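PDB 7LPO: cytoplasmic protein from Cryptococcus neoformans var. grubii serotype A, which probably hydrolyses steryl beta-glucosides, releasing the sugar from the sterol, as a sterylglucosidase of glycosyl hydrolase family 5. Local coordinates for residues V8-G13 / P18-S23; L91-Y96 / P652-D657; L161-I166 / K230-F235. All coordinates share one frame; numbering follows the deposited sequence.

Interaction 1 of 3, residues V8-G13 / P18-S23; sequences VSPVTG and PHYIHS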
loop_
_atom_site.group_PDB
_atom_site.type_symbol
_atom_site.label_atom_id
_atom_site.label_comp_id
_atom_site.label_asym_id
_atom_site.label_seq_id
_atom_site.Cartn_x
_atom_site.Cartn_y
_atom_site.Cartn_z
ATOM N N VAL A 8 23.985 -5.531 20.516
ATOM C CA VAL A 8 23.291 -6.803 20.355
ATOM C C VAL A 8 21.832 -6.540 20.003
ATOM O O VAL A 8 21.239 -5.531 20.401
ATOM C CB VAL A 8 23.386 -7.693 21.617
ATOM C CG1 VAL A 8 24.834 -8.016 21.940
ATOM C CG2 VAL A 8 22.702 -7.016 22.806
ATOM N N SER A 9 21.256 -7.472 19.254
ATOM C CA SER A 9 19.874 -7.349 18.825
ATOM C C SER A 9 18.936 -7.407 20.029
ATOM O O SER A 9 19.166 -8.182 20.964
ATOM C CB SER A 9 19.530 -8.466 17.839
ATOM O OG SER A 9 18.171 -8.839 17.958
ATOM N N PRO A 10 17.878 -6.593 20.045
ATOM C CA PRO A 10 16.878 -6.722 21.111
ATOM C C PRO A 10 15.967 -7.922 20.936
ATOM O O PRO A 10 15.235 -8.254 21.875
ATOM C CB PRO A 10 16.085 -5.407 21.013
ATOM C CG PRO A 10 16.177 -5.030 19.565
ATOM C CD PRO A 10 17.503 -5.578 19.039
ATOM N N VAL A 11 15.991 -8.583 19.780
ATOM C CA VAL A 11 15.140 -9.750 19.538
ATOM C C VAL A 11 15.836 -11.039 19.960
ATOM O O VAL A 11 15.266 -11.867 20.678
ATOM C CB VAL A 11 14.728 -9.807 18.049
ATOM C CG1 VAL A 11 13.693 -10.898 17.823
ATOM C CG2 VAL A 11 14.202 -8.459 17.565
ATOM N N THR A 12 17.082 -11.218 19.519
ATOM C CA THR A 12 17.830 -12.445 19.743
ATOM C C THR A 12 18.930 -12.313 20.783
ATOM O O THR A 12 19.360 -13.333 21.331
ATOM C CB THR A 12 18.483 -12.894 18.437
ATOM O OG1 THR A 12 19.480 -11.919 18.079
ATOM C CG2 THR A 12 17.434 -13.014 17.337
ATOM N N GLY A 13 19.411 -11.101 21.045
ATOM C CA GLY A 13 20.550 -10.908 21.908
ATOM C C GLY A 13 21.886 -11.152 21.250
ATOM O O GLY A 13 22.917 -11.023 21.927
ATOM N N PRO A 18 27.458 -5.063 10.632
ATOM C CA PRO A 18 27.652 -3.610 10.507
ATOM C C PRO A 18 26.588 -2.925 9.670
ATOM O O PRO A 18 26.464 -1.699 9.750
ATOM C CB PRO A 18 29.041 -3.482 9.865
ATOM C CG PRO A 18 29.491 -4.912 9.520
ATOM C CD PRO A 18 28.325 -5.831 9.722
ATOM N N HIS A 19 25.808 -3.670 8.892
ATOM C CA HIS A 19 24.711 -3.118 8.110
ATOM C C HIS A 19 23.377 -3.144 8.846
ATOM O O HIS A 19 22.356 -2.780 8.254
ATOM C CB HIS A 19 24.563 -3.891 6.795
ATOM C CG HIS A 19 25.847 -4.071 6.051
ATOM N ND1 HIS A 19 26.549 -3.013 5.517
ATOM C CD2 HIS A 19 26.555 -5.186 5.750
ATOM C CE1 HIS A 19 27.637 -3.466 4.919
ATOM N NE2 HIS A 19 27.663 -4.783 5.044
ATOM N N TYR A 20 23.358 -3.569 10.106
ATOM C CA TYR A 20 22.121 -3.663 10.872
ATOM C C TYR A 20 21.493 -2.286 11.040
ATOM O O TYR A 20 22.173 -1.317 11.385
ATOM C CB TYR A 20 22.434 -4.284 12.237
ATOM C CG TYR A 20 21.271 -4.734 13.087
ATOM C CD1 TYR A 20 20.721 -5.990 12.925
ATOM C CD2 TYR A 20 20.771 -3.929 14.095
ATOM C CE1 TYR A 20 19.678 -6.427 13.720
ATOM C CE2 TYR A 20 19.725 -4.351 14.894
ATOM C CZ TYR A 20 19.186 -5.606 14.702
ATOM O OH TYR A 20 18.146 -6.046 15.483
ATOM N N ILE A 21 20.189 -2.203 10.805
ATOM C CA ILE A 21 19.425 -0.989 11.059
ATOM C C ILE A 21 18.626 -1.192 12.335
ATOM O O ILE A 21 17.766 -2.074 12.406
ATOM C CB ILE A 21 18.494 -0.641 9.889
ATOM C CG1 ILE A 21 19.303 -0.167 8.685
ATOM C CG2 ILE A 21 17.508 0.424 10.328
ATOM C CD1 ILE A 21 18.507 -0.112 7.386
ATOM N N HIS A 22 18.914 -0.386 13.349
ATOM C CA HIS A 22 18.124 -0.416 14.571
ATOM C C HIS A 22 16.762 0.230 14.341
ATOM O O HIS A 22 16.634 1.203 13.592
ATOM C CB HIS A 22 18.885 0.286 15.691
ATOM C CG HIS A 22 20.150 -0.421 16.072
ATOM N ND1 HIS A 22 20.170 -1.503 16.926
ATOM C CD2 HIS A 22 21.432 -0.233 15.676
ATOM C CE1 HIS A 22 21.412 -1.932 17.062
ATOM N NE2 HIS A 22 22.196 -1.184 16.307
ATOM N N SER A 23 15.740 -0.343 14.970
ATOM C CA SER A 23 14.354 0.085 14.844
ATOM C C SER A 23 13.753 0.017 16.243
ATOM O O SER A 23 12.733 -0.630 16.493
ATOM C CB SER A 23 13.599 -0.785 13.841
ATOM O OG SER A 23 12.402 -0.150 13.434
#
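Tyr20 reaches across to Ser9 and Pro10 with the end of its side chain, and the contacts between the segments run through its hydroxyl oxygen. The van der Waals contacts are made by that oxygen against carbon: Tyr20 OH lies 3.6 Å from Pro10 CD and 3.7 Å from Ser9 CB, the tyrosine and proline side chains approaching from opposite directions. The CB of Ser9 stands oblique to the phenol ring. With CG anti to the backbone N (chi1 -168°), Tyr20 extends from its own loop toward segment 8-13 and so spans the gap between backbones whose nearest CA atoms, those of Ser9 and His22, are 8.3 Å apart. Within segment 18-23 the phenol also packs on His22: Tyr20 CD2 sits 3.6 Å above the imidazole plane, over its centre.

The polar contacts converge on Glu422, which lies outside both segments. Its OE1 is hydrogen-bonded to Ser9 OG and to Tyr20 OH, and its OE2 to Thr12 OG1, so one carboxylate ties the two segments together. Ser9 OG is gripped from the backbone side as well, accepting from Val11 N at 2.9 Å and from Thr12 N at 3.0 Å, the latter nearly straight at 172°. The chain closes over these bonds with Gly13 N donating to Ser9 O. Because Ser9 OG accepts from the backbone N two residues on and three residues on, this is an ST turn and an ST motif, here folding the N-terminal loop ahead of strand 28-29.

Interaction 2 of 3, residues L91-Y96 / P652-D657; sequences LKAWGY and PTLILD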
loop_
_atom_site.group_PDB
_atom_site.type_symbol
_atom_site.label_atom_id
_atom_site.label_comp_id
_atom_site.label_asym_id
_atom_site.label_seq_id
_atom_site.Cartn_x
_atom_site.Cartn_y
_atom_site.Cartn_z
ATOM N N LEU A 91 16.015 4.423 -10.222
ATOM C CA LEU A 91 15.530 4.646 -8.866
ATOM C C LEU A 91 16.662 5.091 -7.948
ATOM O O LEU A 91 16.488 6.001 -7.128
ATOM C CB LEU A 91 14.871 3.376 -8.338
ATOM C CG LEU A 91 13.651 2.891 -9.116
ATOM C CD1 LEU A 91 13.149 1.542 -8.606
ATOM C CD2 LEU A 91 12.526 3.929 -9.046
ATOM N N LYS A 92 17.840 4.481 -8.085
ATOM C CA LYS A 92 18.961 4.882 -7.238
ATOM C C LYS A 92 19.429 6.295 -7.571
ATOM O O LYS A 92 19.736 7.084 -6.668
ATOM C CB LYS A 92 20.118 3.891 -7.384
ATOM C CG LYS A 92 21.030 3.836 -6.160
ATOM C CD LYS A 92 20.369 3.037 -5.042
ATOM C CE LYS A 92 21.225 2.991 -3.785
ATOM N NZ LYS A 92 20.682 3.867 -2.707
ATOM N N ALA A 93 19.482 6.635 -8.862
ATOM C CA ALA A 93 19.900 7.970 -9.277
ATOM C C ALA A 93 18.938 9.050 -8.796
ATOM O O ALA A 93 19.341 10.211 -8.664
ATOM C CB ALA A 93 20.032 8.023 -10.804
ATOM N N TRP A 94 17.676 8.695 -8.548
ATOM C CA TRP A 94 16.696 9.608 -7.981
ATOM C C TRP A 94 16.844 9.748 -6.476
ATOM O O TRP A 94 16.039 10.452 -5.853
ATOM C CB TRP A 94 15.277 9.139 -8.305
ATOM C CG TRP A 94 14.817 9.413 -9.710
ATOM C CD1 TRP A 94 15.301 10.364 -10.568
ATOM C CD2 TRP A 94 13.767 8.739 -10.409
ATOM N NE1 TRP A 94 14.611 10.317 -11.764
ATOM C CE2 TRP A 94 13.672 9.322 -11.690
ATOM C CE3 TRP A 94 12.889 7.701 -10.075
ATOM C CZ2 TRP A 94 12.747 8.894 -12.634
ATOM C CZ3 TRP A 94 11.969 7.269 -11.030
ATOM C CH2 TRP A 94 11.904 7.871 -12.285
ATOM N N GLY A 95 17.853 9.109 -5.886
ATOM C CA GLY A 95 18.127 9.229 -4.471
ATOM C C GLY A 95 17.459 8.195 -3.593
ATOM O O GLY A 95 17.652 8.224 -2.374
ATOM N N TYR A 96 16.695 7.273 -4.165
ATOM C CA TYR A 96 15.963 6.303 -3.361
ATOM C C TYR A 96 16.890 5.223 -2.820
ATOM O O TYR A 96 17.837 4.803 -3.488
ATOM C CB TYR A 96 14.847 5.681 -4.190
ATOM C CG TYR A 96 13.808 6.697 -4.620
ATOM C CD1 TYR A 96 13.478 7.769 -3.799
ATOM C CD2 TYR A 96 13.154 6.581 -5.835
ATOM C CE1 TYR A 96 12.539 8.697 -4.180
ATOM C CE2 TYR A 96 12.207 7.510 -6.221
ATOM C CZ TYR A 96 11.909 8.565 -5.395
ATOM O OH TYR A 96 10.975 9.496 -5.779
ATOM N N PRO A 652 21.598 12.585 -18.355
ATOM C CA PRO A 652 20.323 13.105 -17.830
ATOM C C PRO A 652 19.122 12.305 -18.307
ATOM O O PRO A 652 18.079 12.311 -17.641
ATOM C CB PRO A 652 20.266 14.554 -18.342
ATOM C CG PRO A 652 21.558 14.833 -19.012
ATOM C CD PRO A 652 22.423 13.614 -19.012
ATOM N N THR A 653 19.239 11.614 -19.442
ATOM C CA THR A 653 18.120 10.834 -19.961
ATOM C C THR A 653 17.661 9.766 -18.977
ATOM O O THR A 653 16.472 9.436 -18.938
ATOM C CB THR A 653 18.517 10.191 -21.289
ATOM O OG1 THR A 653 18.694 11.220 -22.269
ATOM C CG2 THR A 653 17.453 9.218 -21.773
ATOM N N LEU A 654 18.582 9.204 -18.191
ATOM C CA LEU A 654 18.196 8.206 -17.199
ATOM C C LEU A 654 17.200 8.778 -16.195
ATOM O O LEU A 654 16.193 8.138 -15.865
ATOM C CB LEU A 654 19.435 7.685 -16.473
ATOM C CG LEU A 654 19.174 6.697 -15.337
ATOM C CD1 LEU A 654 18.673 5.368 -15.877
ATOM C CD2 LEU A 654 20.445 6.502 -14.514
ATOM N N ILE A 655 17.470 9.981 -15.687
ATOM C CA ILE A 655 16.644 10.527 -14.614
ATOM C C ILE A 655 15.498 11.392 -15.111
ATOM O O ILE A 655 14.664 11.822 -14.299
ATOM C CB ILE A 655 17.502 11.342 -13.626
ATOM C CG1 ILE A 655 18.309 12.425 -14.355
ATOM C CG2 ILE A 655 18.449 10.420 -12.852
ATOM C CD1 ILE A 655 19.149 13.274 -13.440
ATOM N N LEU A 656 15.409 11.649 -16.399
ATOM C CA LEU A 656 14.350 12.502 -16.923
ATOM C C LEU A 656 13.436 11.805 -17.911
ATOM O O LEU A 656 12.219 12.007 -17.868
ATOM C CB LEU A 656 14.946 13.740 -17.613
ATOM C CG LEU A 656 15.802 14.690 -16.785
ATOM C CD1 LEU A 656 16.334 15.806 -17.681
ATOM C CD2 LEU A 656 14.999 15.244 -15.625
ATOM N N ASP A 657 13.982 11.017 -18.829
ATOM C CA ASP A 657 13.196 10.516 -19.949
ATOM C C ASP A 657 12.248 9.415 -19.489
ATOM O O ASP A 657 12.685 8.412 -18.915
ATOM C CB ASP A 657 14.123 10.006 -21.043
ATOM C CG ASP A 657 13.415 9.791 -22.352
ATOM O OD1 ASP A 657 12.613 10.660 -22.738
ATOM O OD2 ASP A 657 13.665 8.756 -22.993
#
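Ala93 CB is the small bump at the end of helix 83-93, and it fits between two branched side chains of helix 652-656. Ile655 CG2 closes on it at 3.5 Å, while Leu654 CD2 reaches it from another direction at 4.0 Å. The same Ile655 methyl touches a second surface: CG2 lies 3.9 Å from Trp94 CD1, so it fills the notch between the alanine methyl and the pyrrole side of the indole. The isoleucine torsion explains this fit, because CG2 is anti to the carbonyl carbon while CG1 takes the position between N and C (chi1 54°).

The helical stretch ending at Ala93 closes in a Schellman motif, in which Gly95 takes positive phi and the NH groups of Gly95 and Tyr96 bond back to Lys92 O and Leu91 O. Trp94 stands in this turn, and its indole and the Ile655 side chain pass each other, running in opposite directions. Trp94 NE1 donates to Ile655 O at 2.9 Å with an N-H...O angle of 164°. The oxygen lies practically in the indole plane, at the ring edge, although the donor is tilted 18° from the carbonyl plane. Outside the two segments, Phe665 meets Trp94 edge-to-face and Val662 of helix 662-665 also touches the Trp94 side chain. Phe713 and Val714 of helix 713-716 pack against Ile655, and Arg90 NE, one turn before Trp94, bonds to Leu654 O.

Interaction 3 of 3, residues L161-I166 / K230-F235; sequences LYACGI and KNIQDF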
loop_
_atom_site.group_PDB
_atom_site.type_symbol
_atom_site.label_atom_id
_atom_site.label_comp_id
_atom_site.label_asym_id
_atom_site.label_seq_id
_atom_site.Cartn_x
_atom_site.Cartn_y
_atom_site.Cartn_z
ATOM N N LEU A 161 -11.995 -18.518 -3.164
ATOM C CA LEU A 161 -13.417 -18.259 -3.384
ATOM C C LEU A 161 -14.235 -19.541 -3.261
ATOM O O LEU A 161 -15.284 -19.570 -2.602
ATOM C CB LEU A 161 -13.630 -17.635 -4.762
ATOM C CG LEU A 161 -13.453 -16.126 -4.883
ATOM C CD1 LEU A 161 -12.004 -15.777 -4.669
ATOM C CD2 LEU A 161 -13.922 -15.634 -6.245
ATOM N N TYR A 162 -13.787 -20.607 -3.926
ATOM C CA TYR A 162 -14.476 -21.885 -3.816
ATOM C C TYR A 162 -14.469 -22.386 -2.382
ATOM O O TYR A 162 -15.477 -22.908 -1.899
ATOM C CB TYR A 162 -13.820 -22.897 -4.744
ATOM C CG TYR A 162 -14.113 -22.666 -6.192
ATOM C CD1 TYR A 162 -15.369 -22.946 -6.714
ATOM C CD2 TYR A 162 -13.149 -22.171 -7.040
ATOM C CE1 TYR A 162 -15.646 -22.754 -8.038
ATOM C CE2 TYR A 162 -13.419 -21.976 -8.375
ATOM C CZ TYR A 162 -14.669 -22.276 -8.867
ATOM O OH TYR A 162 -14.940 -22.082 -10.196
ATOM N N ALA A 163 -13.349 -22.216 -1.676
ATOM C CA ALA A 163 -13.308 -22.616 -0.274
ATOM C C ALA A 163 -14.383 -21.901 0.538
ATOM O O ALA A 163 -14.932 -22.484 1.485
ATOM C CB ALA A 163 -11.924 -22.352 0.305
ATOM N N CYS A 164 -14.710 -20.656 0.172
ATOM C CA CYS A 164 -15.739 -19.866 0.841
ATOM C C CYS A 164 -17.144 -20.143 0.315
ATOM O O CYS A 164 -18.094 -19.479 0.749
ATOM C CB CYS A 164 -15.428 -18.373 0.702
ATOM S SG CYS A 164 -13.917 -17.882 1.603
ATOM N N GLY A 165 -17.299 -21.112 -0.582
ATOM C CA GLY A 165 -18.613 -21.476 -1.072
ATOM C C GLY A 165 -19.197 -20.512 -2.069
ATOM O O GLY A 165 -20.418 -20.429 -2.193
ATOM N N ILE A 166 -18.356 -19.785 -2.793
ATOM C CA ILE A 166 -18.779 -18.742 -3.714
ATOM C C ILE A 166 -18.500 -19.234 -5.123
ATOM O O ILE A 166 -17.419 -19.768 -5.392
ATOM C CB ILE A 166 -18.043 -17.417 -3.434
ATOM C CG1 ILE A 166 -18.624 -16.739 -2.195
ATOM C CG2 ILE A 166 -18.143 -16.479 -4.621
ATOM C CD1 ILE A 166 -17.708 -15.708 -1.574
ATOM N N LYS A 230 -11.422 -27.695 10.177
ATOM C CA LYS A 230 -11.132 -26.385 10.754
ATOM C C LYS A 230 -12.246 -25.400 10.419
ATOM O O LYS A 230 -12.915 -25.520 9.391
ATOM C CB LYS A 230 -9.828 -25.790 10.207
ATOM C CG LYS A 230 -8.548 -26.534 10.474
ATOM C CD LYS A 230 -7.449 -25.882 9.630
ATOM C CE LYS A 230 -6.047 -26.284 10.066
ATOM N NZ LYS A 230 -4.996 -25.525 9.305
ATOM N N ASN A 231 -12.427 -24.387 11.260
ATOM C CA ASN A 231 -13.234 -23.261 10.810
ATOM C C ASN A 231 -12.565 -22.600 9.601
ATOM O O ASN A 231 -11.339 -22.543 9.490
ATOM C CB ASN A 231 -13.433 -22.237 11.924
ATOM C CG ASN A 231 -14.424 -21.124 11.522
ATOM O OD1 ASN A 231 -14.050 -20.119 10.918
ATOM N ND2 ASN A 231 -15.683 -21.318 11.850
ATOM N N ILE A 232 -13.386 -22.121 8.667
ATOM C CA ILE A 232 -12.871 -21.411 7.495
ATOM C C ILE A 232 -11.880 -20.319 7.890
ATOM O O ILE A 232 -10.930 -20.033 7.148
ATOM C CB ILE A 232 -14.054 -20.838 6.682
ATOM C CG1 ILE A 232 -13.580 -20.172 5.397
ATOM C CG2 ILE A 232 -14.847 -19.842 7.523
ATOM C CD1 ILE A 232 -12.722 -21.046 4.536
ATOM N N GLN A 233 -12.057 -19.718 9.068
ATOM C CA GLN A 233 -11.124 -18.683 9.514
ATOM C C GLN A 233 -9.702 -19.225 9.625
ATOM O O GLN A 233 -8.745 -18.589 9.164
ATOM C CB GLN A 233 -11.584 -18.099 10.857
ATOM C CG GLN A 233 -10.604 -17.130 11.491
ATOM C CD GLN A 233 -10.985 -16.750 12.919
ATOM O OE1 GLN A 233 -12.158 -16.798 13.295
ATOM N NE2 GLN A 233 -9.987 -16.368 13.723
ATOM N N ASP A 234 -9.541 -20.397 10.250
ATOM C CA ASP A 234 -8.210 -20.980 10.403
ATOM C C ASP A 234 -7.681 -21.499 9.073
ATOM O O ASP A 234 -6.501 -21.318 8.750
ATOM C CB ASP A 234 -8.242 -22.104 11.444
ATOM C CG ASP A 234 -8.263 -21.571 12.882
ATOM O OD1 ASP A 234 -7.700 -20.479 13.129
ATOM O OD2 ASP A 234 -8.855 -22.234 13.764
ATOM N N PHE A 235 -8.538 -22.149 8.289
ATOM C CA PHE A 235 -8.134 -22.612 6.968
ATOM C C PHE A 235 -7.529 -21.469 6.154
ATOM O O PHE A 235 -6.395 -21.568 5.674
ATOM C CB PHE A 235 -9.352 -23.231 6.270
ATOM C CG PHE A 235 -9.051 -23.872 4.949
ATOM C CD1 PHE A 235 -9.084 -23.130 3.780
ATOM C CD2 PHE A 235 -8.761 -25.221 4.870
ATOM C CE1 PHE A 235 -8.814 -23.723 2.558
ATOM C CE2 PHE A 235 -8.485 -25.816 3.656
ATOM C CZ PHE A 235 -8.516 -25.072 2.502
#
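Ile232 and Phe235 both reach segment 161-166 through extended first torsions: CG1 of Ile232 and CG of Phe235 each lie anti to their backbone N (chi1 -176° and -174°). Three residues apart on the first turn of helix 232-254, the two side chains thus leave the same side of the helix and meet the end of helix 159-163 together. Ala163 receives both. Its CB is 4.1 Å from Phe235 CE1, oblique to the phenyl ring, and its carbonyl O is 4.0 Å from Ile232 CD1. Beside it, Cys164 SG approaches Ile232 CG1 at 4.4 Å, a loose apolar contact. These distances describe light van der Waals packing, with 121 Å² buried in all.

Both segments are shaped by helix ends. Asn231 is the N-cap of helix 232-254: its OD1 accepts from Gln233 N at 2.7 Å with a 166° angle, fixing the turn from which Ile232 projects. Across the contact, Gly165 at positive phi ends the other helix in a Schellman motif, with Gly165 N bonded to Tyr162 O and Ile166 N to Leu161 O. The Ala163 carbonyl, touched by Ile232, is hydrogen-bonded to Arg357 NH1.

Phe214 of helix 206-221 packs on Cys164 and Ile232, while Ile227 of strand 226-227 touches Ala163, Ile232 and Phe235, so the contact is flanked by helix 206-221 and by the small hairpin 226-231 that precedes helix 232-254.

In the fold
All three contacts lie well away from the centre of the chain, yet all are mainly buried: every touching residue of interaction 3 is buried, Leu654 is partly exposed in interaction 2, and Pro10 is exposed in interaction 1. They share no helix or strand. Interactions 2 and 3 both use an alanine before a Schellman turn to receive larger side chains from another helix; interaction 2 adds a direct indole-to-carbonyl bond, while interaction 3 is apolar across its segments. Interaction 1 joins two parts of one N-terminal loop, by direct van der Waals contact and through a shared outside carboxylate. Interaction 3 is nested within the loop closed by interaction 2, yet their centres are about 46 Å apart.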